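Local coordinates for protein F2 like fibronectin-binding protein (Streptococcus pneumoniae, PDB 5A0N) that probably mediates covalent attachment of the pneumococcus to host molecules through the internal thioester of its N-terminal adhesin domain, at residues A[61-66]-A[146-151]; A[23-28]-A[34-39]; A[108-113]-A[193-198]; A[114-119]-A[137-142]. One frame throughout, in Å; residues are numbered along the deposited sequence. Where two conformers were deposited one is given.

Contact 1 of 4, residues A[61-66]-A[146-151]; sequences KRFPSF and EIWRYT
F63 and W148 meet where a loop between two strands reaches the long helix 132-152, joining the beta part of the thioester domain to the helical insertion of this pilus-adhesin family. Along the helix, E146 comes first, too far from the loop to touch it. Its OE2 takes NH1 of R149 at 2.9 Å, on the syn side of the carboxylate and 29° out of its plane; R180 also forms a salt bridge to the same oxygen. I147 is branched and apolar, as suits a residue packed between F109 and L112 of helix 105-118 and F55 of strand 55-56. W148 then makes the whole contact. Its CG stands opposite the carbonyl carbon (chi1 -73°), which carries the indole out from the helix toward the loop, while F63 arrives from the opposite direction. Large aromatic side chains suit two backbones this far apart, and ring carbons, not the indole nitrogen, do the touching. CZ of F63 lies 3.5 Å from CZ2 of W148, and CE2 of F63 lies 3.8 Å from CH2 of W148. The rings thus meet rim to rim, with neither over the other's face and their planes inclined at 37°. Q24 and C56 pack against both rings, and a bound buffer molecule (MES) comes within about 4 Å of the W148 side chain. R149 follows with an extended chain that holds its guanidinium beside E146. Last comes T151, whose OG1 lies in the indole plane at its edge, 3.4 Å from CD1 of W148.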
# COMPACT_ATOMS: atom_id res chain seq x y z
N LYS A 61 6.55 12.03 0.83
CA LYS A 61 7.90 11.60 1.18
C LYS A 61 8.51 10.85 0.01
O LYS A 61 7.88 10.63 -1.02
CB LYS A 61 7.88 10.81 2.49
CG LYS A 61 7.48 11.70 3.68
CD LYS A 61 7.81 11.05 5.00
CE LYS A 61 8.40 12.01 6.00
NZ LYS A 61 8.82 11.17 7.13
N ARG A 62 9.77 10.44 0.18
CA ARG A 62 10.43 9.69 -0.90
C ARG A 62 9.83 8.30 -0.99
O ARG A 62 9.41 7.71 0.02
CB ARG A 62 11.95 9.61 -0.65
CG ARG A 62 12.65 10.94 -0.62
CD ARG A 62 14.12 10.84 -0.28
NE ARG A 62 14.86 10.10 -1.30
CZ ARG A 62 16.08 9.62 -1.13
NH1 ARG A 62 16.73 9.88 0.01
NH2 ARG A 62 16.62 8.88 -2.10
N PHE A 63 9.76 7.77 -2.20
CA PHE A 63 9.23 6.43 -2.44
C PHE A 63 10.39 5.47 -2.65
O PHE A 63 11.39 5.83 -3.28
CB PHE A 63 8.33 6.40 -3.68
CG PHE A 63 6.95 6.99 -3.51
CD1 PHE A 63 6.63 7.94 -2.54
CD2 PHE A 63 5.95 6.60 -4.38
CE1 PHE A 63 5.36 8.47 -2.48
CE2 PHE A 63 4.71 7.12 -4.32
CZ PHE A 63 4.42 8.07 -3.38
N PRO A 64 10.23 4.24 -2.18
CA PRO A 64 11.32 3.26 -2.30
C PRO A 64 11.38 2.61 -3.67
O PRO A 64 10.40 2.55 -4.40
CB PRO A 64 10.99 2.24 -1.22
CG PRO A 64 9.47 2.25 -1.24
CD PRO A 64 9.10 3.70 -1.42
N SER A 65 12.57 2.08 -3.99
CA SER A 65 12.74 1.37 -5.25
C SER A 65 13.94 0.44 -5.14
O SER A 65 14.66 0.44 -4.15
CB SER A 65 12.94 2.38 -6.39
OG SER A 65 14.11 3.18 -6.19
N PHE A 66 14.10 -0.37 -6.18
CA PHE A 66 15.13 -1.41 -6.22
C PHE A 66 15.65 -1.56 -7.64
O PHE A 66 15.94 -2.68 -8.10
CB PHE A 66 14.58 -2.71 -5.66
CG PHE A 66 15.62 -3.76 -5.33
CD1 PHE A 66 16.67 -3.49 -4.47
CD2 PHE A 66 15.53 -5.04 -5.86
CE1 PHE A 66 17.61 -4.44 -4.14
CE2 PHE A 66 16.48 -6.02 -5.53
CZ PHE A 66 17.52 -5.70 -4.67
N GLU A 146 -6.83 5.85 -2.54
CA GLU A 146 -7.80 6.07 -1.49
C GLU A 146 -7.17 6.03 -0.10
O GLU A 146 -7.60 6.79 0.78
CB GLU A 146 -9.00 5.15 -1.63
CG GLU A 146 -10.28 5.70 -0.97
CD GLU A 146 -10.89 6.92 -1.64
OE1 GLU A 146 -10.24 7.53 -2.52
OE2 GLU A 146 -12.04 7.27 -1.29
N ILE A 147 -6.12 5.23 0.09
CA ILE A 147 -5.37 5.32 1.33
C ILE A 147 -4.83 6.73 1.52
O ILE A 147 -4.93 7.30 2.62
CB ILE A 147 -4.29 4.22 1.40
CG1 ILE A 147 -4.99 2.89 1.64
CG2 ILE A 147 -3.21 4.52 2.44
CD1 ILE A 147 -4.09 1.66 1.52
N TRP A 148 -4.27 7.30 0.45
CA TRP A 148 -3.71 8.65 0.49
C TRP A 148 -4.77 9.74 0.67
O TRP A 148 -4.45 10.82 1.17
CB TRP A 148 -2.89 8.94 -0.78
CG TRP A 148 -1.60 8.23 -0.84
CD1 TRP A 148 -0.82 7.85 0.20
CD2 TRP A 148 -0.89 7.87 -2.04
NE1 TRP A 148 0.36 7.29 -0.28
CE2 TRP A 148 0.32 7.27 -1.66
CE3 TRP A 148 -1.18 7.97 -3.40
CZ2 TRP A 148 1.25 6.79 -2.59
CZ3 TRP A 148 -0.30 7.46 -4.30
CH2 TRP A 148 0.91 6.89 -3.90
N ARG A 149 -6.01 9.47 0.32
CA ARG A 149 -7.09 10.41 0.67
C ARG A 149 -7.09 10.65 2.17
O ARG A 149 -7.26 11.79 2.61
CB ARG A 149 -8.44 9.84 0.23
CG ARG A 149 -9.63 10.68 0.66
CD ARG A 149 -10.93 10.10 0.18
NE ARG A 149 -12.07 10.87 0.64
CZ ARG A 149 -13.33 10.51 0.44
NH1 ARG A 149 -13.63 9.47 -0.28
NH2 ARG A 149 -14.32 11.26 0.93
N TYR A 150 -6.87 9.59 2.92
CA TYR A 150 -6.91 9.64 4.38
C TYR A 150 -5.58 9.92 5.06
O TYR A 150 -5.58 10.51 6.14
CB TYR A 150 -7.60 8.38 4.91
CG TYR A 150 -8.99 8.23 4.34
CD1 TYR A 150 -9.99 9.12 4.70
CD2 TYR A 150 -9.31 7.22 3.44
CE1 TYR A 150 -11.24 9.01 4.18
CE2 TYR A 150 -10.57 7.09 2.91
CZ TYR A 150 -11.55 7.99 3.26
OH TYR A 150 -12.84 7.91 2.74
N THR A 151 -4.43 9.52 4.47
CA THR A 151 -3.16 9.85 5.07
C THR A 151 -2.74 11.28 4.77
O THR A 151 -2.03 11.89 5.56
CB THR A 151 -2.04 8.90 4.66
OG1 THR A 151 -1.88 8.95 3.24
CG2 THR A 151 -2.32 7.47 5.08

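Contact 2 of 4, residues A[23-28]-A[34-39]; sequences GQIEKL and ATYNNL
This is a short antiparallel beta hairpin, strands 25-26 and 35-36. E26 and T35 form its hydrogen-bonded pair: T35 N gives to E26 O at 3.0 Å and E26 N gives back to T35 O at 2.9 Å. In the adjacent non-hydrogen-bonded pair, I25 and Y36, the side chains cross at about a right angle, and CG1 of I25 touches CD2 of Y36 at 3.5 Å. Beyond it N37 N bonds Q24 O, and L39 N bonds G23 O. A fully extended chain (chi1 -171°) takes Q24 at a slant to the phenol of Y36, amide and ring planes 73° apart. There NE2 of Q24 donates to OH of Y36 at 3.1 Å, nearly straight at 168° and in the amide plane; the same hydroxyl also bonds H140 of helix 132-152. A bound MES molecule sits beside Q24 and takes a hydrogen bond from I25 N. Asparagine suits position 37 because its amide can donate and accept at once. ND2 of N37 reaches E26 O at 3.0 Å, on the face opposite T35 N, while OD1 accepts the hydroxyl of T35 at 2.7 Å. A water closes the far end, accepting from L28 N and donating to OG1 of T35 at 2.9 Å.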
# COMPACT_ATOMS: atom_id res chain seq x y z
N GLY A 23 8.86 -0.94 -5.14
CA GLY A 23 8.28 0.33 -5.49
C GLY A 23 6.89 0.27 -6.03
O GLY A 23 6.29 -0.80 -6.15
N GLN A 24 6.36 1.45 -6.36
CA GLN A 24 5.03 1.57 -6.94
C GLN A 24 5.20 1.45 -8.47
O GLN A 24 5.20 0.32 -8.98
CB GLN A 24 4.32 2.83 -6.47
CG GLN A 24 2.87 2.81 -6.91
CD GLN A 24 2.08 4.07 -6.64
OE1 GLN A 24 2.64 5.13 -6.38
NE2 GLN A 24 0.75 3.93 -6.68
N ILE A 25 5.37 2.54 -9.20
CA ILE A 25 5.72 2.42 -10.62
C ILE A 25 7.22 2.67 -10.72
O ILE A 25 7.70 3.79 -10.49
CB ILE A 25 4.96 3.38 -11.55
CG1 ILE A 25 3.47 3.16 -11.41
CG2 ILE A 25 5.39 3.17 -13.01
CD1 ILE A 25 2.61 4.08 -12.27
N GLU A 26 7.98 1.58 -10.93
CA GLU A 26 9.45 1.67 -10.95
C GLU A 26 9.98 0.64 -11.93
O GLU A 26 9.39 -0.42 -12.15
CB GLU A 26 10.09 1.42 -9.60
CG GLU A 26 9.71 2.36 -8.47
CD GLU A 26 10.21 3.76 -8.59
OE1 GLU A 26 11.08 4.04 -9.44
OE2 GLU A 26 9.78 4.61 -7.78
N LYS A 27 11.15 0.93 -12.46
CA LYS A 27 11.93 -0.07 -13.19
C LYS A 27 12.57 -1.04 -12.22
O LYS A 27 13.10 -0.64 -11.18
CB LYS A 27 13.02 0.64 -13.97
CG LYS A 27 12.55 1.61 -15.02
CD LYS A 27 13.72 2.26 -15.73
CE LYS A 27 13.30 3.26 -16.78
NZ LYS A 27 14.52 3.85 -17.43
N LEU A 28 12.53 -2.33 -12.55
CA LEU A 28 13.41 -3.30 -11.89
C LEU A 28 14.82 -3.22 -12.46
O LEU A 28 15.78 -3.43 -11.74
CB LEU A 28 12.89 -4.73 -11.93
CG LEU A 28 11.97 -5.12 -10.76
CD1 LEU A 28 10.72 -4.26 -10.75
CD2 LEU A 28 11.63 -6.60 -10.82
N ALA A 34 9.35 0.91 -16.97
CA ALA A 34 8.86 0.75 -15.62
C ALA A 34 7.61 -0.11 -15.58
O ALA A 34 6.81 -0.12 -16.50
CB ALA A 34 8.57 2.12 -15.02
N THR A 35 7.45 -0.80 -14.45
CA THR A 35 6.30 -1.64 -14.19
C THR A 35 5.64 -1.21 -12.87
O THR A 35 6.28 -0.57 -12.02
CB THR A 35 6.69 -3.12 -14.15
OG1 THR A 35 7.86 -3.31 -13.36
CG2 THR A 35 6.94 -3.66 -15.55
N TYR A 36 4.38 -1.57 -12.71
CA TYR A 36 3.65 -1.36 -11.46
C TYR A 36 3.93 -2.56 -10.57
O TYR A 36 3.55 -3.68 -10.90
CB TYR A 36 2.15 -1.18 -11.72
CG TYR A 36 1.45 -0.61 -10.50
CD1 TYR A 36 1.16 -1.40 -9.41
CD2 TYR A 36 1.13 0.71 -10.43
CE1 TYR A 36 0.59 -0.87 -8.25
CE2 TYR A 36 0.57 1.25 -9.29
CZ TYR A 36 0.32 0.48 -8.20
OH TYR A 36 -0.23 1.05 -7.06
N ASN A 37 4.60 -2.33 -9.43
CA ASN A 37 5.21 -3.40 -8.65
C ASN A 37 4.56 -3.66 -7.29
O ASN A 37 5.08 -4.43 -6.50
CB ASN A 37 6.71 -3.20 -8.48
CG ASN A 37 7.38 -2.91 -9.80
OD1 ASN A 37 7.03 -3.53 -10.82
ND2 ASN A 37 8.30 -1.99 -9.80
N ASN A 38 3.43 -2.98 -7.00
CA ASN A 38 2.61 -3.25 -5.82
C ASN A 38 3.31 -3.01 -4.50
O ASN A 38 2.86 -3.48 -3.47
CB ASN A 38 2.02 -4.64 -5.87
CG ASN A 38 0.92 -4.79 -6.89
OD1 ASN A 38 0.48 -3.86 -7.55
ND2 ASN A 38 0.41 -6.00 -6.99
N LEU A 39 4.43 -2.28 -4.53
CA LEU A 39 5.25 -2.06 -3.34
C LEU A 39 5.63 -3.36 -2.66
O LEU A 39 5.82 -3.41 -1.45
CB LEU A 39 4.63 -1.02 -2.40
CG LEU A 39 4.67 0.41 -2.93
CD1 LEU A 39 3.53 1.27 -2.33
CD2 LEU A 39 6.04 1.06 -2.70
O HOH W 1 10.27 -2.63 -14.76

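Contact 3 of 4, residues A[108-113]-A[193-198]; sequences TFSRLS and LEYRFY
F109 begins the contact by sliding past Y195, its CE2 3.8 Å from CD1 of the tyrosine, the two side chains running in opposite directions. Here helix 105-118 lies across strand 193-200, an inner strand of the four-stranded antiparallel sheet, with short axes 10.8 Å apart and directions at 115°. The large apolar ring of F109 helps fill the layer between helix and sheet, stacking with Y86 and touching A212 of strand 211-216. S110 comes next, and its backbone does the bonding: OH of Y195 donates to S110 O at 2.8 Å, approaching from above the carbonyl plane, 40° out of it. The small side chain of S110 lets the phenol come close, with CB 3.5 Å from OH of Y195, while OG of S110 is engaged by W106 O and the hydroxyl of Y190. One turn on, S113 points toward the strand. Its OG donates back to F109 O at 2.8 Å, on the opposite face of that carbonyl from S113 N. OG of S113 also lies in the plane of the Y195 ring, 3.3 Å from CE1, and sits over one face of the F109 ring. W106 meets Y195 edge-to-face. Tyrosine thus does two jobs, filling space with its ring and using its hydroxyl to bond a helix carbonyl. The two serines keep their hydroxyls bonded to backbone carbonyls of their own helix, so the buried polar groups here are paired without any charged side chain crossing.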
# COMPACT_ATOMS: atom_id res chain seq x y z
N THR A 108 -9.52 3.42 8.22
CA THR A 108 -9.47 3.47 6.76
C THR A 108 -8.34 2.64 6.17
O THR A 108 -8.57 1.94 5.20
CB THR A 108 -9.45 4.92 6.20
OG1 THR A 108 -8.27 5.59 6.62
CG2 THR A 108 -10.69 5.68 6.65
N PHE A 109 -7.15 2.69 6.77
CA PHE A 109 -6.05 1.89 6.25
C PHE A 109 -6.35 0.41 6.39
O PHE A 109 -6.15 -0.38 5.46
CB PHE A 109 -4.71 2.20 6.96
CG PHE A 109 -3.71 1.12 6.70
CD1 PHE A 109 -3.10 1.04 5.45
CD2 PHE A 109 -3.47 0.13 7.62
CE1 PHE A 109 -2.31 -0.04 5.13
CE2 PHE A 109 -2.65 -0.92 7.30
CZ PHE A 109 -2.06 -1.00 6.06
N SER A 110 -6.82 -0.01 7.55
CA SER A 110 -7.03 -1.43 7.76
C SER A 110 -8.16 -1.95 6.88
O SER A 110 -8.09 -3.08 6.37
CB SER A 110 -7.27 -1.75 9.24
OG SER A 110 -8.46 -1.15 9.74
N ARG A 111 -9.20 -1.14 6.66
CA ARG A 111 -10.27 -1.52 5.74
C ARG A 111 -9.80 -1.59 4.27
O ARG A 111 -10.09 -2.55 3.57
CB ARG A 111 -11.43 -0.54 5.85
CG ARG A 111 -12.25 -0.76 7.11
CD ARG A 111 -13.36 0.29 7.29
NE ARG A 111 -14.23 -0.08 8.40
CZ ARG A 111 -15.11 -1.06 8.32
NH1 ARG A 111 -15.46 -1.61 7.17
NH2 ARG A 111 -15.71 -1.46 9.42
N LEU A 112 -9.10 -0.56 3.83
CA LEU A 112 -8.73 -0.48 2.43
C LEU A 112 -7.72 -1.59 2.07
O LEU A 112 -7.84 -2.22 1.02
CB LEU A 112 -8.19 0.91 2.11
CG LEU A 112 -9.26 2.01 2.04
CD1 LEU A 112 -8.65 3.38 2.16
CD2 LEU A 112 -10.08 1.86 0.78
N SER A 113 -6.72 -1.79 2.92
CA SER A 113 -5.77 -2.87 2.68
C SER A 113 -6.46 -4.23 2.71
O SER A 113 -6.14 -5.10 1.87
CB SER A 113 -4.59 -2.77 3.63
OG SER A 113 -4.98 -2.91 4.98
N LEU A 193 -6.26 -11.65 11.14
CA LEU A 193 -5.34 -10.91 10.27
C LEU A 193 -4.09 -10.49 11.03
O LEU A 193 -4.12 -10.25 12.25
CB LEU A 193 -6.06 -9.61 9.78
CG LEU A 193 -7.25 -9.84 8.87
CD1 LEU A 193 -8.06 -8.57 8.73
CD2 LEU A 193 -6.81 -10.33 7.50
N GLU A 194 -2.99 -10.39 10.28
CA GLU A 194 -1.79 -9.76 10.75
C GLU A 194 -1.50 -8.55 9.93
O GLU A 194 -1.15 -8.67 8.75
CB GLU A 194 -0.60 -10.71 10.77
CG GLU A 194 0.64 -10.09 11.37
CD GLU A 194 1.94 -10.76 11.07
OE1 GLU A 194 1.92 -11.92 10.71
OE2 GLU A 194 2.98 -10.11 11.24
N TYR A 195 -1.64 -7.38 10.53
CA TYR A 195 -1.18 -6.14 9.92
C TYR A 195 0.29 -5.93 10.25
O TYR A 195 0.75 -6.29 11.35
CB TYR A 195 -2.05 -4.95 10.39
CG TYR A 195 -3.43 -4.97 9.78
CD1 TYR A 195 -3.69 -4.36 8.56
CD2 TYR A 195 -4.50 -5.60 10.41
CE1 TYR A 195 -4.94 -4.41 7.97
CE2 TYR A 195 -5.75 -5.65 9.84
CZ TYR A 195 -5.98 -5.03 8.63
OH TYR A 195 -7.23 -5.06 8.08
N ARG A 196 1.02 -5.33 9.31
CA ARG A 196 2.47 -5.15 9.45
C ARG A 196 2.82 -3.73 9.06
O ARG A 196 2.22 -3.17 8.13
CB ARG A 196 3.23 -6.11 8.53
CG ARG A 196 3.13 -7.55 8.95
CD ARG A 196 3.91 -8.43 7.95
NE ARG A 196 4.23 -9.68 8.59
CZ ARG A 196 5.14 -10.50 8.15
NH1 ARG A 196 5.85 -10.22 7.04
NH2 ARG A 196 5.33 -11.61 8.82
N PHE A 197 3.81 -3.18 9.74
CA PHE A 197 4.33 -1.84 9.43
C PHE A 197 5.80 -1.93 9.07
O PHE A 197 6.56 -2.58 9.78
CB PHE A 197 4.14 -0.94 10.66
CG PHE A 197 4.19 0.52 10.38
CD1 PHE A 197 5.41 1.20 10.25
CD2 PHE A 197 3.00 1.25 10.25
CE1 PHE A 197 5.43 2.57 10.02
CE2 PHE A 197 3.03 2.60 10.02
CZ PHE A 197 4.25 3.25 9.88
N TYR A 198 6.18 -1.27 7.97
CA TYR A 198 7.59 -1.16 7.61
C TYR A 198 8.05 0.26 7.87
O TYR A 198 7.57 1.22 7.24
CB TYR A 198 7.81 -1.59 6.15
CG TYR A 198 7.71 -3.08 5.92
CD1 TYR A 198 8.79 -3.89 6.15
CD2 TYR A 198 6.55 -3.66 5.45
CE1 TYR A 198 8.72 -5.25 5.87
CE2 TYR A 198 6.46 -5.01 5.21
CZ TYR A 198 7.57 -5.80 5.40
OH TYR A 198 7.53 -7.17 5.12

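Contact 4 of 4, residues A[114-119]-A[137-142]; sequences YMYLKD and TYFHQV
The ring of Y116 has the edge of H140 against one face: CD2 of the imidazole lies over it, the centroids are 5.5 Å apart and the planes stand at 83°, a T-shaped pair. Other aromatic rings complete the surroundings, F6 stacking with Y116 and F53 meeting it edge-to-face. At the edge of the F139 ring, in its plane, lies the backbone oxygen of M115, 3.6 Å from CE2 of F139, so weakly polarised ring hydrogens face a carbonyl. F139 and Y116 pass in opposite directions and meet obliquely, CD2 of F139 being 3.8 Å from CD1 of Y116. H140, for its part, stacks on F55.

These rings fill the seam between helices 105-118 and 132-152, which run antiparallel within the helical insertion domain at 165°, with their short axes 10.2 Å apart. Y116 lies across the gap because its CG is anti to the backbone N (chi1 -173°), which brings CE1 of Y116 within 3.5 Å of the backbone N of H140 and 3.7 Å of its CB. A tyrosine suits the place, since its ring packs on the neighbouring helix while its OH reaches beyond the seam to bond R136 O. Histidine offers a C-H edge to the tyrosine face while its two nitrogens bond other partners: ND1 is hydrogen-bonded to the hydroxyl of Y36 and NE2 to A54 O.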
# COMPACT_ATOMS: atom_id res chain seq x y z
N TYR A 114 -7.43 -4.42 3.61
CA TYR A 114 -8.19 -5.67 3.60
C TYR A 114 -9.03 -5.82 2.34
O TYR A 114 -9.21 -6.94 1.85
CB TYR A 114 -9.07 -5.72 4.85
CG TYR A 114 -9.98 -6.92 4.98
CD1 TYR A 114 -9.48 -8.17 5.26
CD2 TYR A 114 -11.35 -6.78 4.83
CE1 TYR A 114 -10.34 -9.26 5.41
CE2 TYR A 114 -12.19 -7.84 4.96
CZ TYR A 114 -11.70 -9.08 5.29
OH TYR A 114 -12.61 -10.10 5.42
N MET A 115 -9.52 -4.73 1.79
CA MET A 115 -10.26 -4.84 0.56
C MET A 115 -9.37 -5.32 -0.60
O MET A 115 -9.84 -6.06 -1.45
CB MET A 115 -10.97 -3.53 0.26
CG MET A 115 -12.04 -3.18 1.28
SD MET A 115 -12.56 -1.44 1.27
CE MET A 115 -13.79 -1.45 -0.05
N TYR A 116 -8.07 -4.99 -0.59
CA TYR A 116 -7.15 -5.54 -1.55
C TYR A 116 -6.88 -7.02 -1.26
O TYR A 116 -6.86 -7.85 -2.19
CB TYR A 116 -5.82 -4.74 -1.57
CG TYR A 116 -4.93 -5.21 -2.69
CD1 TYR A 116 -5.19 -4.85 -3.97
CD2 TYR A 116 -3.90 -6.09 -2.43
CE1 TYR A 116 -4.45 -5.35 -5.04
CE2 TYR A 116 -3.16 -6.63 -3.47
CZ TYR A 116 -3.43 -6.24 -4.78
OH TYR A 116 -2.66 -6.81 -5.80
N LEU A 117 -6.63 -7.36 0.00
CA LEU A 117 -6.33 -8.74 0.36
C LEU A 117 -7.47 -9.70 0.08
O LEU A 117 -7.24 -10.80 -0.42
CB LEU A 117 -5.99 -8.83 1.86
CG LEU A 117 -5.62 -10.20 2.41
CD1 LEU A 117 -4.23 -10.65 1.96
CD2 LEU A 117 -5.70 -10.23 3.93
N LYS A 118 -8.69 -9.30 0.45
CA LYS A 118 -9.84 -10.22 0.50
C LYS A 118 -11.00 -9.80 -0.40
O LYS A 118 -11.79 -10.64 -0.81
CB LYS A 118 -10.30 -10.38 1.98
CG LYS A 118 -11.47 -11.36 2.20
CD LYS A 118 -11.21 -12.78 1.70
N ASP A 119 -11.16 -8.51 -0.63
CA ASP A 119 -12.25 -7.99 -1.47
C ASP A 119 -13.62 -8.51 -1.01
O ASP A 119 -14.34 -9.18 -1.75
CB ASP A 119 -11.97 -8.32 -2.94
CG ASP A 119 -12.85 -7.56 -3.92
OD1 ASP A 119 -13.53 -6.61 -3.52
OD2 ASP A 119 -12.83 -7.94 -5.10
N THR A 137 -2.68 -5.29 -10.32
CA THR A 137 -1.98 -4.01 -10.17
C THR A 137 -2.93 -2.83 -10.23
O THR A 137 -2.75 -1.86 -9.49
CB THR A 137 -0.86 -3.84 -11.22
OG1 THR A 137 -1.43 -3.89 -12.53
CG2 THR A 137 0.24 -4.90 -11.05
N TYR A 138 -3.92 -2.86 -11.13
CA TYR A 138 -4.78 -1.69 -11.30
C TYR A 138 -5.67 -1.45 -10.06
O TYR A 138 -5.96 -0.31 -9.71
CB TYR A 138 -5.63 -1.78 -12.59
CG TYR A 138 -4.84 -1.46 -13.86
CD1 TYR A 138 -3.91 -2.34 -14.37
CD2 TYR A 138 -5.01 -0.27 -14.52
CE1 TYR A 138 -3.21 -2.04 -15.51
CE2 TYR A 138 -4.30 0.01 -15.67
CZ TYR A 138 -3.41 -0.88 -16.15
OH TYR A 138 -2.71 -0.58 -17.29
N PHE A 139 -6.08 -2.52 -9.38
CA PHE A 139 -6.84 -2.36 -8.13
C PHE A 139 -5.92 -1.90 -7.00
O PHE A 139 -6.33 -1.12 -6.15
CB PHE A 139 -7.56 -3.65 -7.75
CG PHE A 139 -8.57 -3.51 -6.62
CD1 PHE A 139 -9.52 -2.50 -6.61
CD2 PHE A 139 -8.60 -4.45 -5.59
CE1 PHE A 139 -10.47 -2.43 -5.61
CE2 PHE A 139 -9.56 -4.36 -4.59
CZ PHE A 139 -10.48 -3.36 -4.61
N HIS A 140 -4.67 -2.40 -6.97
CA HIS A 140 -3.71 -1.89 -5.98
C HIS A 140 -3.64 -0.37 -6.09
O HIS A 140 -3.67 0.35 -5.09
CB HIS A 140 -2.33 -2.51 -6.19
CG HIS A 140 -1.34 -2.09 -5.16
ND1 HIS A 140 -0.69 -0.88 -5.19
CD2 HIS A 140 -0.91 -2.73 -4.04
CE1 HIS A 140 0.09 -0.79 -4.14
NE2 HIS A 140 -0.02 -1.89 -3.42
N GLN A 141 -3.53 0.14 -7.32
CA GLN A 141 -3.31 1.56 -7.51
C GLN A 141 -4.50 2.38 -7.00
O GLN A 141 -4.29 3.41 -6.36
CB GLN A 141 -3.04 1.85 -8.98
CG GLN A 141 -2.69 3.29 -9.25
CD GLN A 141 -2.34 3.57 -10.68
OE1 GLN A 141 -2.96 3.02 -11.59
NE2 GLN A 141 -1.27 4.35 -10.89
N VAL A 142 -5.75 1.97 -7.28
CA VAL A 142 -6.88 2.77 -6.75
C VAL A 142 -7.01 2.66 -5.25
O VAL A 142 -7.32 3.66 -4.58
CB VAL A 142 -8.24 2.50 -7.44
CG1 VAL A 142 -8.21 3.06 -8.84
CG2 VAL A 142 -8.63 1.03 -7.40

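Contacts 3 and 4 are buried and share helix 105-118, successive turns of which meet strand 193-200 and helix 132-152; L193 touches L117 and Y114 between them. Contact 1 uses a later part of helix 132-152 and is only partly buried, as is the hairpin of contact 2. Their chemistry follows their place: contact 2 is held mostly by backbone hydrogen bonds, contacts 1 and 4 by aromatic rings with no bond across, and contact 3 by rings plus a single hydroxyl-to-carbonyl bond. Q24 of contact 2 packs on F63 and W148 of contact 1, and Y36 OH probably hydrogen-bonds H140 ND1 of contact 4, whereas contacts 2 and 3 lie on opposite sides of the chain's centre.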